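Local coordinates for protein polyphosphate kinase (Porphyromonas gingivalis, PDB 2O8R) that probably catalyses the reversible, magnesium-dependent transfer of the terminal phosphate of ATP onto a growing chain of polyphosphate, at residues Leu326-Leu330 against Arg342-Leu346; Gly160-Leu164 against Tyr230-Val234; Asp652-Ala656 against Tyr667-Ser671; Phe203-Ser207 against Leu309-Phe313; Arg379-Asn383 against Leu418-Met422. The protein carries 3 engineered substitutions. The contacts are given in a common frame with arbitrary orientation. Residues are numbered along the deposited sequence.

Interaction 1: Leu326-Leu330 against Arg342-Leu346; sequences LSKHL and RKDYL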
# COMPACT_ATOMS: atom_id res chain seq x y z
N LEU A 326 -25.39 10.41 -12.99
CA LEU A 326 -24.83 11.74 -13.18
C LEU A 326 -25.95 12.74 -13.07
O LEU A 326 -27.13 12.38 -13.08
CB LEU A 326 -24.18 11.85 -14.56
CG LEU A 326 -23.25 10.71 -14.95
CD1 LEU A 326 -22.71 10.92 -16.35
CD2 LEU A 326 -22.10 10.61 -13.96
N SER A 327 -25.58 14.01 -12.96
CA SER A 327 -26.52 15.10 -13.11
C SER A 327 -26.48 15.53 -14.58
O SER A 327 -25.45 16.03 -15.04
CB SER A 327 -26.12 16.24 -12.19
OG SER A 327 -26.64 17.49 -12.61
N LYS A 328 -27.59 15.31 -15.30
CA LYS A 328 -27.71 15.72 -16.71
C LYS A 328 -27.50 17.22 -16.86
O LYS A 328 -26.76 17.67 -17.74
CB LYS A 328 -29.07 15.34 -17.32
CG LYS A 328 -29.63 13.96 -16.97
CD LYS A 328 -28.78 12.80 -17.48
CE LYS A 328 -29.40 12.11 -18.69
NZ LYS A 328 -30.30 10.99 -18.30
N HIS A 329 -28.13 17.97 -15.96
CA HIS A 329 -28.06 19.43 -15.93
C HIS A 329 -26.62 19.91 -15.88
O HIS A 329 -26.17 20.65 -16.76
CB HIS A 329 -28.80 19.94 -14.71
CG HIS A 329 -29.64 21.14 -14.99
ND1 HIS A 329 -30.99 21.06 -15.26
CD2 HIS A 329 -29.32 22.45 -15.04
CE1 HIS A 329 -31.46 22.27 -15.46
NE2 HIS A 329 -30.47 23.14 -15.34
N LEU A 330 -25.90 19.48 -14.85
CA LEU A 330 -24.46 19.74 -14.75
C LEU A 330 -23.71 19.34 -16.01
O LEU A 330 -22.89 20.11 -16.51
CB LEU A 330 -23.86 18.99 -13.57
CG LEU A 330 -23.45 19.78 -12.34
CD1 LEU A 330 -22.43 18.97 -11.61
CD2 LEU A 330 -22.86 21.12 -12.72
N ARG A 342 -24.29 29.06 -11.95
CA ARG A 342 -25.68 29.28 -12.30
C ARG A 342 -26.66 28.71 -11.27
O ARG A 342 -27.71 29.29 -11.03
CB ARG A 342 -25.96 28.71 -13.70
CG ARG A 342 -25.41 29.59 -14.84
CD ARG A 342 -25.13 28.80 -16.12
NE ARG A 342 -26.27 28.00 -16.58
CZ ARG A 342 -26.34 27.40 -17.77
NH1 ARG A 342 -25.34 27.50 -18.64
NH2 ARG A 342 -27.42 26.69 -18.08
N LYS A 343 -26.30 27.59 -10.65
CA LYS A 343 -27.21 26.89 -9.75
C LYS A 343 -26.49 26.06 -8.68
O LYS A 343 -25.35 25.65 -8.87
CB LYS A 343 -28.13 25.99 -10.57
CG LYS A 343 -29.24 25.32 -9.78
CD LYS A 343 -30.25 24.61 -10.69
CE LYS A 343 -29.59 23.57 -11.58
NZ LYS A 343 -30.56 22.54 -12.05
N ASP A 344 -27.16 25.81 -7.57
CA ASP A 344 -26.68 24.90 -6.55
C ASP A 344 -26.93 23.47 -6.95
O ASP A 344 -27.90 23.16 -7.63
CB ASP A 344 -27.41 25.13 -5.23
CG ASP A 344 -27.01 26.41 -4.56
OD1 ASP A 344 -26.04 27.05 -5.04
OD2 ASP A 344 -27.66 26.76 -3.55
N TYR A 345 -26.04 22.59 -6.51
CA TYR A 345 -26.21 21.17 -6.75
C TYR A 345 -26.07 20.36 -5.44
O TYR A 345 -25.34 20.73 -4.52
CB TYR A 345 -25.26 20.70 -7.86
CG TYR A 345 -25.63 21.20 -9.24
CD1 TYR A 345 -26.37 20.41 -10.13
CD2 TYR A 345 -25.25 22.47 -9.67
CE1 TYR A 345 -26.72 20.88 -11.40
CE2 TYR A 345 -25.59 22.95 -10.92
CZ TYR A 345 -26.32 22.15 -11.79
OH TYR A 345 -26.64 22.66 -13.03
N LEU A 346 -26.80 19.26 -5.37
CA LEU A 346 -26.72 18.35 -4.25
C LEU A 346 -26.29 17.03 -4.83
O LEU A 346 -26.91 16.51 -5.75
CB LEU A 346 -28.11 18.20 -3.66
CG LEU A 346 -28.32 18.08 -2.17
CD1 LEU A 346 -27.54 19.16 -1.40
CD2 LEU A 346 -29.81 18.22 -1.95

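Interaction 2: Gly160-Leu164 against Tyr230-Val234; sequences GRVYL and YSIKV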
# COMPACT_ATOMS: atom_id res chain seq x y z
N GLY A 160 -3.96 -8.91 16.93
CA GLY A 160 -4.58 -8.98 15.60
C GLY A 160 -4.17 -10.20 14.80
O GLY A 160 -4.65 -10.40 13.70
N ARG A 161 -3.27 -10.99 15.36
CA ARG A 161 -2.82 -12.22 14.72
C ARG A 161 -3.47 -13.45 15.37
O ARG A 161 -4.09 -13.35 16.43
CB ARG A 161 -1.29 -12.33 14.78
CG ARG A 161 -0.54 -11.18 14.10
CD ARG A 161 -0.61 -11.25 12.58
NE ARG A 161 0.56 -11.92 11.98
CZ ARG A 161 0.59 -13.21 11.64
NH1 ARG A 161 -0.46 -13.98 11.84
NH2 ARG A 161 1.69 -13.72 11.09
N VAL A 162 -3.33 -14.59 14.72
CA VAL A 162 -3.81 -15.84 15.26
C VAL A 162 -2.59 -16.67 15.58
O VAL A 162 -1.68 -16.76 14.76
CB VAL A 162 -4.66 -16.58 14.24
CG1 VAL A 162 -4.98 -17.98 14.73
CG2 VAL A 162 -5.92 -15.82 13.96
N TYR A 163 -2.56 -17.24 16.77
CA TYR A 163 -1.51 -18.18 17.14
C TYR A 163 -2.14 -19.49 17.56
O TYR A 163 -3.32 -19.55 17.96
CB TYR A 163 -0.67 -17.67 18.30
CG TYR A 163 0.19 -16.47 18.03
CD1 TYR A 163 1.57 -16.58 18.04
CD2 TYR A 163 -0.37 -15.22 17.80
CE1 TYR A 163 2.37 -15.47 17.82
CE2 TYR A 163 0.42 -14.10 17.57
CZ TYR A 163 1.79 -14.23 17.58
OH TYR A 163 2.58 -13.12 17.36
N LEU A 164 -1.34 -20.54 17.47
CA LEU A 164 -1.73 -21.86 17.91
C LEU A 164 -0.90 -22.19 19.13
O LEU A 164 0.34 -22.17 19.08
CB LEU A 164 -1.43 -22.87 16.81
CG LEU A 164 -2.53 -23.45 15.92
CD1 LEU A 164 -3.91 -22.86 16.15
CD2 LEU A 164 -2.09 -23.30 14.48
N TYR A 230 -4.85 -25.23 20.16
CA TYR A 230 -5.97 -24.31 20.35
C TYR A 230 -5.59 -22.94 19.80
O TYR A 230 -4.47 -22.47 20.01
CB TYR A 230 -6.30 -24.18 21.83
CG TYR A 230 -6.14 -25.45 22.64
CD1 TYR A 230 -7.22 -26.28 22.90
CD2 TYR A 230 -4.89 -25.82 23.16
CE1 TYR A 230 -7.08 -27.44 23.65
CE2 TYR A 230 -4.73 -26.97 23.91
CZ TYR A 230 -5.83 -27.78 24.15
OH TYR A 230 -5.69 -28.93 24.89
N SER A 231 -6.53 -22.32 19.09
CA SER A 231 -6.30 -21.01 18.50
C SER A 231 -6.45 -19.98 19.59
O SER A 231 -7.39 -20.05 20.40
CB SER A 231 -7.30 -20.71 17.38
OG SER A 231 -7.25 -21.69 16.37
N ILE A 232 -5.52 -19.04 19.62
CA ILE A 232 -5.60 -17.92 20.54
C ILE A 232 -5.44 -16.61 19.79
O ILE A 232 -4.94 -16.58 18.66
CB ILE A 232 -4.56 -18.02 21.66
CG1 ILE A 232 -3.15 -18.20 21.08
CG2 ILE A 232 -4.93 -19.14 22.63
CD1 ILE A 232 -2.04 -18.00 22.07
N LYS A 233 -5.86 -15.53 20.44
CA LYS A 233 -5.80 -14.18 19.91
C LYS A 233 -5.76 -13.22 21.10
O LYS A 233 -6.49 -13.41 22.08
CB LYS A 233 -7.04 -13.91 19.06
CG LYS A 233 -7.30 -12.46 18.68
CD LYS A 233 -8.63 -12.35 17.94
CE LYS A 233 -9.16 -10.93 17.92
NZ LYS A 233 -8.38 -10.05 17.01
N VAL A 234 -4.90 -12.21 21.03
CA VAL A 234 -4.89 -11.18 22.05
C VAL A 234 -5.12 -9.83 21.39
O VAL A 234 -4.54 -9.56 20.35
CB VAL A 234 -3.58 -11.21 22.90
CG1 VAL A 234 -2.35 -11.29 22.01
CG2 VAL A 234 -3.48 -10.02 23.83

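Interaction 3: Asp652-Ala656 against Tyr667-Ser671; sequences DNIKA and YKHNS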
# COMPACT_ATOMS: atom_id res chain seq x y z
N ASP A 652 -38.99 3.20 5.12
CA ASP A 652 -38.32 1.89 5.03
C ASP A 652 -38.92 0.86 5.96
O ASP A 652 -38.87 1.02 7.19
CB ASP A 652 -36.83 2.01 5.36
CG ASP A 652 -36.07 0.67 5.17
OD1 ASP A 652 -35.17 0.63 4.32
OD2 ASP A 652 -36.36 -0.34 5.86
N ASN A 653 -39.45 -0.21 5.38
CA ASN A 653 -39.92 -1.36 6.17
C ASN A 653 -39.11 -2.65 5.99
O ASN A 653 -39.59 -3.71 6.37
CB ASN A 653 -41.38 -1.67 5.85
CG ASN A 653 -41.68 -1.66 4.36
OD1 ASN A 653 -40.79 -1.79 3.54
ND2 ASN A 653 -42.94 -1.49 4.02
N ILE A 654 -37.91 -2.56 5.40
CA ILE A 654 -37.12 -3.78 5.17
C ILE A 654 -35.84 -3.87 6.01
O ILE A 654 -35.55 -4.91 6.58
CB ILE A 654 -36.87 -4.08 3.65
CG1 ILE A 654 -37.97 -4.97 3.13
CG2 ILE A 654 -35.62 -4.87 3.43
CD1 ILE A 654 -39.13 -4.24 2.59
N LYS A 655 -35.11 -2.77 6.11
CA LYS A 655 -33.86 -2.75 6.87
C LYS A 655 -33.99 -1.97 8.17
O LYS A 655 -33.32 -2.28 9.15
CB LYS A 655 -32.70 -2.19 6.03
CG LYS A 655 -32.26 -3.13 4.89
CD LYS A 655 -32.07 -4.55 5.40
CE LYS A 655 -31.78 -5.54 4.30
NZ LYS A 655 -30.33 -5.59 3.95
N ALA A 656 -34.84 -0.94 8.15
CA ALA A 656 -34.98 -0.01 9.27
C ALA A 656 -35.40 -0.70 10.53
O ALA A 656 -36.24 -1.60 10.52
CB ALA A 656 -35.98 1.10 8.95
N TYR A 667 -37.18 -4.54 13.93
CA TYR A 667 -37.46 -4.33 12.51
C TYR A 667 -38.84 -3.73 12.31
O TYR A 667 -39.83 -4.24 12.83
CB TYR A 667 -37.41 -5.64 11.71
CG TYR A 667 -36.06 -6.15 11.30
CD1 TYR A 667 -35.33 -5.55 10.28
CD2 TYR A 667 -35.52 -7.28 11.92
CE1 TYR A 667 -34.07 -6.04 9.90
CE2 TYR A 667 -34.27 -7.77 11.56
CZ TYR A 667 -33.55 -7.16 10.55
OH TYR A 667 -32.32 -7.68 10.20
N LYS A 668 -38.89 -2.68 11.51
CA LYS A 668 -40.15 -2.02 11.19
C LYS A 668 -40.91 -2.69 10.04
O LYS A 668 -41.46 -2.00 9.18
CB LYS A 668 -39.86 -0.56 10.90
CG LYS A 668 -39.13 0.08 12.08
CD LYS A 668 -38.54 1.44 11.75
CE LYS A 668 -39.63 2.43 11.40
NZ LYS A 668 -39.06 3.80 11.39
N HIS A 669 -40.94 -4.03 10.04
CA HIS A 669 -41.59 -4.81 8.98
C HIS A 669 -43.09 -4.63 9.00
O HIS A 669 -43.68 -4.54 10.07
CB HIS A 669 -41.30 -6.30 9.15
CG HIS A 669 -39.87 -6.67 8.95
ND1 HIS A 669 -39.02 -5.95 8.14
CD2 HIS A 669 -39.14 -7.70 9.44
CE1 HIS A 669 -37.82 -6.50 8.16
NE2 HIS A 669 -37.87 -7.57 8.94
N ASN A 670 -43.71 -4.62 7.82
CA ASN A 670 -45.15 -4.45 7.72
C ASN A 670 -45.75 -4.92 6.39
O ASN A 670 -45.87 -4.14 5.45
CB ASN A 670 -45.50 -2.98 7.96
CG ASN A 670 -46.98 -2.76 8.23
OD1 ASN A 670 -47.85 -3.22 7.48
ND2 ASN A 670 -47.27 -2.02 9.28
N SER A 671 -46.15 -6.19 6.34
CA SER A 671 -46.70 -6.82 5.13
C SER A 671 -47.83 -6.03 4.47
O SER A 671 -47.96 -6.04 3.25
CB SER A 671 -47.20 -8.23 5.44
OG SER A 671 -46.20 -9.01 6.05
O HOH W 1 -38.23 3.31 8.46

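Interaction 4: Phe203-Ser207 against Leu309-Phe313; sequences FYYYS and LPNPF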
# COMPACT_ATOMS: atom_id res chain seq x y z
N PHE A 203 -18.27 -28.80 -5.47
CA PHE A 203 -17.92 -27.59 -4.73
C PHE A 203 -16.59 -26.98 -5.14
O PHE A 203 -15.73 -27.62 -5.77
CB PHE A 203 -17.82 -27.87 -3.22
CG PHE A 203 -18.99 -28.61 -2.64
CD1 PHE A 203 -20.23 -27.99 -2.50
CD2 PHE A 203 -18.85 -29.93 -2.22
CE1 PHE A 203 -21.32 -28.68 -1.97
CE2 PHE A 203 -19.93 -30.62 -1.68
CZ PHE A 203 -21.17 -29.99 -1.55
N TYR A 204 -16.46 -25.71 -4.77
CA TYR A 204 -15.17 -25.08 -4.56
C TYR A 204 -14.79 -25.34 -3.10
O TYR A 204 -15.66 -25.35 -2.22
CB TYR A 204 -15.28 -23.59 -4.82
CG TYR A 204 -15.34 -23.24 -6.28
CD1 TYR A 204 -14.18 -22.93 -6.97
CD2 TYR A 204 -16.54 -23.21 -6.97
CE1 TYR A 204 -14.21 -22.61 -8.30
CE2 TYR A 204 -16.58 -22.89 -8.32
CZ TYR A 204 -15.40 -22.60 -8.98
OH TYR A 204 -15.40 -22.28 -10.31
N TYR A 205 -13.51 -25.57 -2.85
CA TYR A 205 -13.07 -25.96 -1.53
C TYR A 205 -12.19 -24.90 -0.91
O TYR A 205 -11.34 -24.32 -1.60
CB TYR A 205 -12.34 -27.30 -1.58
CG TYR A 205 -13.26 -28.42 -1.97
CD1 TYR A 205 -14.02 -29.09 -1.01
CD2 TYR A 205 -13.40 -28.80 -3.31
CE1 TYR A 205 -14.89 -30.11 -1.37
CE2 TYR A 205 -14.25 -29.82 -3.67
CZ TYR A 205 -14.99 -30.47 -2.70
OH TYR A 205 -15.84 -31.48 -3.08
N TYR A 206 -12.40 -24.64 0.38
CA TYR A 206 -11.51 -23.74 1.10
C TYR A 206 -11.15 -24.28 2.47
O TYR A 206 -11.93 -25.00 3.10
CB TYR A 206 -12.13 -22.36 1.23
CG TYR A 206 -12.40 -21.72 -0.10
CD1 TYR A 206 -11.37 -21.12 -0.82
CD2 TYR A 206 -13.68 -21.72 -0.65
CE1 TYR A 206 -11.60 -20.53 -2.05
CE2 TYR A 206 -13.93 -21.14 -1.89
CZ TYR A 206 -12.88 -20.55 -2.58
OH TYR A 206 -13.10 -19.97 -3.80
N SER A 207 -9.96 -23.92 2.92
CA SER A 207 -9.49 -24.33 4.23
C SER A 207 -8.92 -23.14 4.93
O SER A 207 -8.30 -22.29 4.29
CB SER A 207 -8.39 -25.36 4.08
OG SER A 207 -8.92 -26.59 3.64
N LEU A 309 -12.70 -14.13 2.37
CA LEU A 309 -13.17 -15.39 1.82
C LEU A 309 -13.58 -15.12 0.39
O LEU A 309 -14.41 -14.27 0.14
CB LEU A 309 -14.36 -15.93 2.59
CG LEU A 309 -14.81 -17.32 2.13
CD1 LEU A 309 -13.69 -18.34 2.38
CD2 LEU A 309 -16.11 -17.72 2.83
N PRO A 310 -12.95 -15.82 -0.55
CA PRO A 310 -13.25 -15.60 -1.96
C PRO A 310 -14.65 -16.05 -2.31
O PRO A 310 -15.11 -17.06 -1.77
CB PRO A 310 -12.23 -16.47 -2.68
CG PRO A 310 -11.20 -16.83 -1.67
CD PRO A 310 -11.91 -16.84 -0.37
N ASN A 311 -15.32 -15.30 -3.19
CA ASN A 311 -16.53 -15.76 -3.85
C ASN A 311 -16.19 -16.17 -5.28
O ASN A 311 -16.13 -15.32 -6.16
CB ASN A 311 -17.57 -14.65 -3.89
CG ASN A 311 -18.82 -15.01 -4.70
OD1 ASN A 311 -18.99 -16.13 -5.18
ND2 ASN A 311 -19.71 -14.04 -4.84
N PRO A 312 -15.98 -17.49 -5.50
CA PRO A 312 -15.66 -18.01 -6.82
C PRO A 312 -16.82 -17.94 -7.82
O PRO A 312 -16.67 -18.41 -8.94
CB PRO A 312 -15.33 -19.47 -6.54
CG PRO A 312 -16.14 -19.79 -5.36
CD PRO A 312 -16.07 -18.57 -4.51
N PHE A 313 -17.95 -17.38 -7.43
CA PHE A 313 -19.02 -17.17 -8.40
C PHE A 313 -19.18 -15.71 -8.76
O PHE A 313 -20.28 -15.17 -8.78
CB PHE A 313 -20.32 -17.80 -7.93
CG PHE A 313 -20.23 -19.28 -7.85
CD1 PHE A 313 -20.12 -20.03 -9.01
CD2 PHE A 313 -20.18 -19.93 -6.64
CE1 PHE A 313 -20.00 -21.40 -8.96
CE2 PHE A 313 -20.07 -21.30 -6.58
CZ PHE A 313 -19.98 -22.04 -7.74

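Interaction 5: Arg379-Asn383 against Leu418-Met422; sequences RVAEN and LSERM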
# COMPACT_ATOMS: atom_id res chain seq x y z
N ARG A 379 -6.47 12.87 6.44
CA ARG A 379 -5.02 12.66 6.42
C ARG A 379 -4.46 13.02 5.06
O ARG A 379 -5.20 13.06 4.07
CB ARG A 379 -4.69 11.19 6.66
CG ARG A 379 -4.47 10.79 8.10
CD ARG A 379 -3.75 9.45 8.19
NE ARG A 379 -4.46 8.40 7.47
CZ ARG A 379 -5.21 7.46 8.05
NH1 ARG A 379 -5.34 7.43 9.37
NH2 ARG A 379 -5.82 6.55 7.30
N VAL A 380 -3.16 13.29 5.02
CA VAL A 380 -2.39 13.15 3.78
C VAL A 380 -1.40 12.00 3.96
O VAL A 380 -0.40 12.12 4.66
CB VAL A 380 -1.70 14.46 3.33
CG1 VAL A 380 -1.31 15.32 4.52
CG2 VAL A 380 -0.49 14.16 2.43
N ALA A 381 -1.72 10.86 3.36
CA ALA A 381 -0.89 9.66 3.47
C ALA A 381 -0.85 8.88 2.16
O ALA A 381 0.19 8.37 1.76
CB ALA A 381 -1.38 8.78 4.59
N GLU A 382 -2.00 8.78 1.50
CA GLU A 382 -2.12 8.07 0.24
C GLU A 382 -2.14 9.08 -0.88
O GLU A 382 -2.56 10.22 -0.70
CB GLU A 382 -3.43 7.28 0.19
CG GLU A 382 -3.51 6.10 1.13
CD GLU A 382 -2.98 4.83 0.51
OE1 GLU A 382 -3.64 4.30 -0.41
OE2 GLU A 382 -1.90 4.36 0.93
N ASN A 383 -1.67 8.64 -2.03
CA ASN A 383 -1.85 9.35 -3.28
C ASN A 383 -3.31 9.32 -3.67
O ASN A 383 -3.98 8.34 -3.42
CB ASN A 383 -1.05 8.64 -4.37
CG ASN A 383 0.22 9.34 -4.69
OD1 ASN A 383 0.19 10.48 -5.16
ND2 ASN A 383 1.34 8.69 -4.45
N LEU A 418 5.40 12.07 0.37
CA LEU A 418 4.23 12.59 -0.34
C LEU A 418 3.96 14.07 -0.01
O LEU A 418 3.62 14.85 -0.90
CB LEU A 418 3.00 11.71 -0.07
CG LEU A 418 1.60 12.28 -0.34
CD1 LEU A 418 1.34 12.55 -1.80
CD2 LEU A 418 0.57 11.32 0.18
N SER A 419 4.13 14.44 1.25
CA SER A 419 3.95 15.82 1.68
C SER A 419 5.03 16.73 1.09
O SER A 419 4.76 17.88 0.72
CB SER A 419 3.98 15.93 3.20
OG SER A 419 2.98 15.12 3.77
N GLU A 420 6.25 16.21 1.00
CA GLU A 420 7.34 16.99 0.47
C GLU A 420 7.13 17.16 -1.03
O GLU A 420 7.42 18.22 -1.58
CB GLU A 420 8.71 16.38 0.84
CG GLU A 420 9.20 15.23 -0.03
CD GLU A 420 10.47 14.57 0.48
OE1 GLU A 420 11.32 14.19 -0.35
OE2 GLU A 420 10.61 14.42 1.72
N ARG A 421 6.58 16.13 -1.67
CA ARG A 421 6.31 16.22 -3.09
C ARG A 421 5.27 17.30 -3.35
O ARG A 421 5.39 18.07 -4.31
CB ARG A 421 5.83 14.89 -3.64
CG ARG A 421 5.51 14.94 -5.13
CD ARG A 421 5.15 13.58 -5.68
NE ARG A 421 3.71 13.37 -5.69
CZ ARG A 421 3.09 12.40 -5.03
NH1 ARG A 421 1.77 12.31 -5.12
NH2 ARG A 421 3.77 11.51 -4.31
N MSE A 422 4.28 17.36 -2.47
CA MSE A 422 3.20 18.34 -2.59
C MSE A 422 3.68 19.76 -2.33
O MSE A 422 3.33 20.68 -3.08
CB MSE A 422 2.06 18.01 -1.64
CG MSE A 422 1.28 16.78 -2.03
SE MSE A 422 0.20 16.14 -0.54
CE MSE A 422 -1.16 17.56 -0.53

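Interaction 1: Leu326-Leu330 against Arg342-Leu346
S327 is the N-cap of the short helix 328-331: its OG accepts a hydrogen bond from L330 N at 3.1 Å, giving an acceptor to one of the N-H groups that a first helical turn leaves without a partner, a task serine does well because its hydroxyl sits close to the main chain. The same S327 OG lies 3.6 Å from Y345 CE1. K328 bonds through its backbone N to E690 of the C-terminal helix 678-691. H329 follows, with the flexible aliphatic part of K343 lying over one face of its flat imidazole; K343 CE is 4.0 Å from the ring centroid, a CH-pi contact. Y345 opens strand 345-349, which pairs antiparallel with strand 474-481 in the sheet of the first PLD-like C-terminal domain, so the capped turn rests against the start of a sheet strand. L330 completes the contact: its CG stands 3.6 Å from the centroid of the Y345 ring, almost on the ring normal, where a branched aliphatic group fits a broad aromatic face.

Interaction 2: Gly160-Leu164 against Tyr230-Val234
Two backbone hydrogen bonds hold these strands together, both between Y163 and I232: Y163 N donates to I232 O at 3.1 Å, and I232 N donates to Y163 O at 2.8 Å. Both are nearly linear, and together they define an antiparallel hydrogen-bonded pair. The next pair, L164 with S231, is non-hydrogen-bonded, and there the CA atoms approach to 4.7 Å. Weaker CA-H...O contacts flank the bonds, from S231 CA to Y163 O at 3.4 Å and from L164 CA to Y230 O at 3.5 Å. The pairing joins strand 163-169 to strand 225-235 inside the mixed sheet of the middle domain, with strand 178-183 beyond the first and strand 268-272 beyond the second. Side chains alternate between its faces. On one, Y163 CB meets I232 CG1 at 3.8 Å, where the beta-branched isoleucine suits an extended backbone and L181 adds further apolar cover. On the other, L164 CD1 approaches S231 OG at 3.5 Å; the small serine leaves room for the leucine, which also packs on helix 209-214. Toward G160 the two chains diverge. G160 has a positive phi of 74°, which glycine adopts readily, and its CA lies 4.2 Å from K233 NZ. That ammonium forms a salt bridge with E50 and a hydrogen bond to N302, giving the buried lysine polar partners.

Interaction 3: Asp652-Ala656 against Tyr667-Ser671
One carboxylate oxygen, D652 OD2, accepts hydrogen bonds from three successive backbone nitrogens: I654 N at 2.7 Å, K655 N at 2.7 Å and A656 N at 2.8 Å. The bond to I654 makes an Asx turn and that to K655 an Asx motif, and aspartate suits the place because its short, charged side chain can curl forward to the amides of the next residues. The turn leads from helix 636-651 into strand 657-659 of the second PLD-like C-terminal domain. Facing it is the chain that leaves strand 665-667, the neighbour of 657-659 at the edge of the sheet. K668 N donates to A656 O at 3.0 Å, and the small A656 lets its CB touch the aliphatic K668 CD at 3.8 Å. The K668 ammonium bonds to T588, while a water that accepts from K668 NZ at 3.1 Å donates to D652 O at 2.7 Å. N653 binds the backbone of V676 through its side chain, tying in the following loop. Histidine serves as a side-chain donor to the turn: H669 ND1 donates a hydrogen bond to N653 O at 2.9 Å, with the ring edge also bringing H669 CE1 to 3.2 Å from I654 O.

Interaction 4: Phe203-Ser207 against Leu309-Phe313
A tyrosine-proline interface joins the middle strand of a small three-stranded sheet, 204-208, to the irregular segment 309-313, in the loop between strand 294-297 and helix 328-331. Y204 and Y206 are two residues apart on the strand, so both point to the same side, while Y205 between them does not. Against them stand P310 and P312, likewise two apart, with the intervening N311 turned away. P312 CB lies 3.6 Å from the centroid of the Y204 ring and only 8° off its normal, a CH-pi contact in which the puckered pyrrolidine ring lies over the aromatic face. The edge of Y204 is directed at the face of F313 in an offset edge-to-face pair, with centroids 5.2 Å apart and planes at 89°; Y204 CE2 and F313 CZ approach to 3.6 Å. Y206 takes P310 over its face, with Y206 CE1 3.7 Å from P310 CG, and reaches P312 too, Y206 OH lying 3.4 Å from P312 CD. L309 CD1 is 4.4 Å from Y206 CG, while L309 also packs on Y36 and I39 of helix 35-63. N311 OD1 accepts from F313 N at 2.8 Å, an Asx turn just ahead of F313. Alternating prolines against alternating tyrosines exploit the two-residue repeat of extended chains, with CH-pi packing of proline on an aromatic face as the characteristic element.

Interaction 5: Arg379-Asn383 against Leu418-Met422
R421 reaches N383 through an extended start, chi1 and chi2 both t, followed by a chi3 of 94° that turns the guanidinium so that NH1 lies 2.4 Å from N383 OD1. This hydrogen bond is very short, and an off-well N383 chi1 accompanies it. Arginine suits the position because it can serve two partners: R421 NE makes a salt bridge to E391 in the same chain. L418 takes the tp rotamer, which directs its branches at the loop; L418 CD2 is 3.4 Å from both A381 O and E382 O and 3.8 Å from V380 CG2. V380, with chi1 at 32° between wells, puts CG2 3.6 Å from SE of M422, a selenomethionine whose mtp side chain brings SE against V380. S419 OG stands 3.8 Å from V380 CG2, its hydroxyl bonded back to N415 O, which lets a polar residue sit beside an apolar one. R379, a probable magnesium-binding residue, makes no contact with the helix; the touching residues begin with V380, the next in the chain. N383 O accepts a hydrogen bond from N383 ND2 of the second subunit, bringing the loop into the dimer interface. In the first PLD-like C-terminal domain the loop links strand 370-377 to helix 385-395 and lies against helix 416-425, with M422 packing on I387 of helix 385-395 and I429 of strand 428-431.

Along the chain, interactions 2 and 4 come first and alternate their segments, followed by interactions 1, 5 and 3 in series. Interaction 2 belongs to the sheet of the middle domain; interaction 4, centred about 23 Å away, ties a smaller three-stranded sheet to the loop that runs from strand 294-297 toward helix 328-331. Interactions 1 and 5, with centres about 31 Å apart, both involve the first PLD-like domain, whereas interaction 3 lies in the second. None touches another, and the widest separation, about 52 Å between the centres of interactions 1 and 2, spans the chain's centre. The contacts thus lie in separate parts of the fold, and interaction 5 also meets the second subunit.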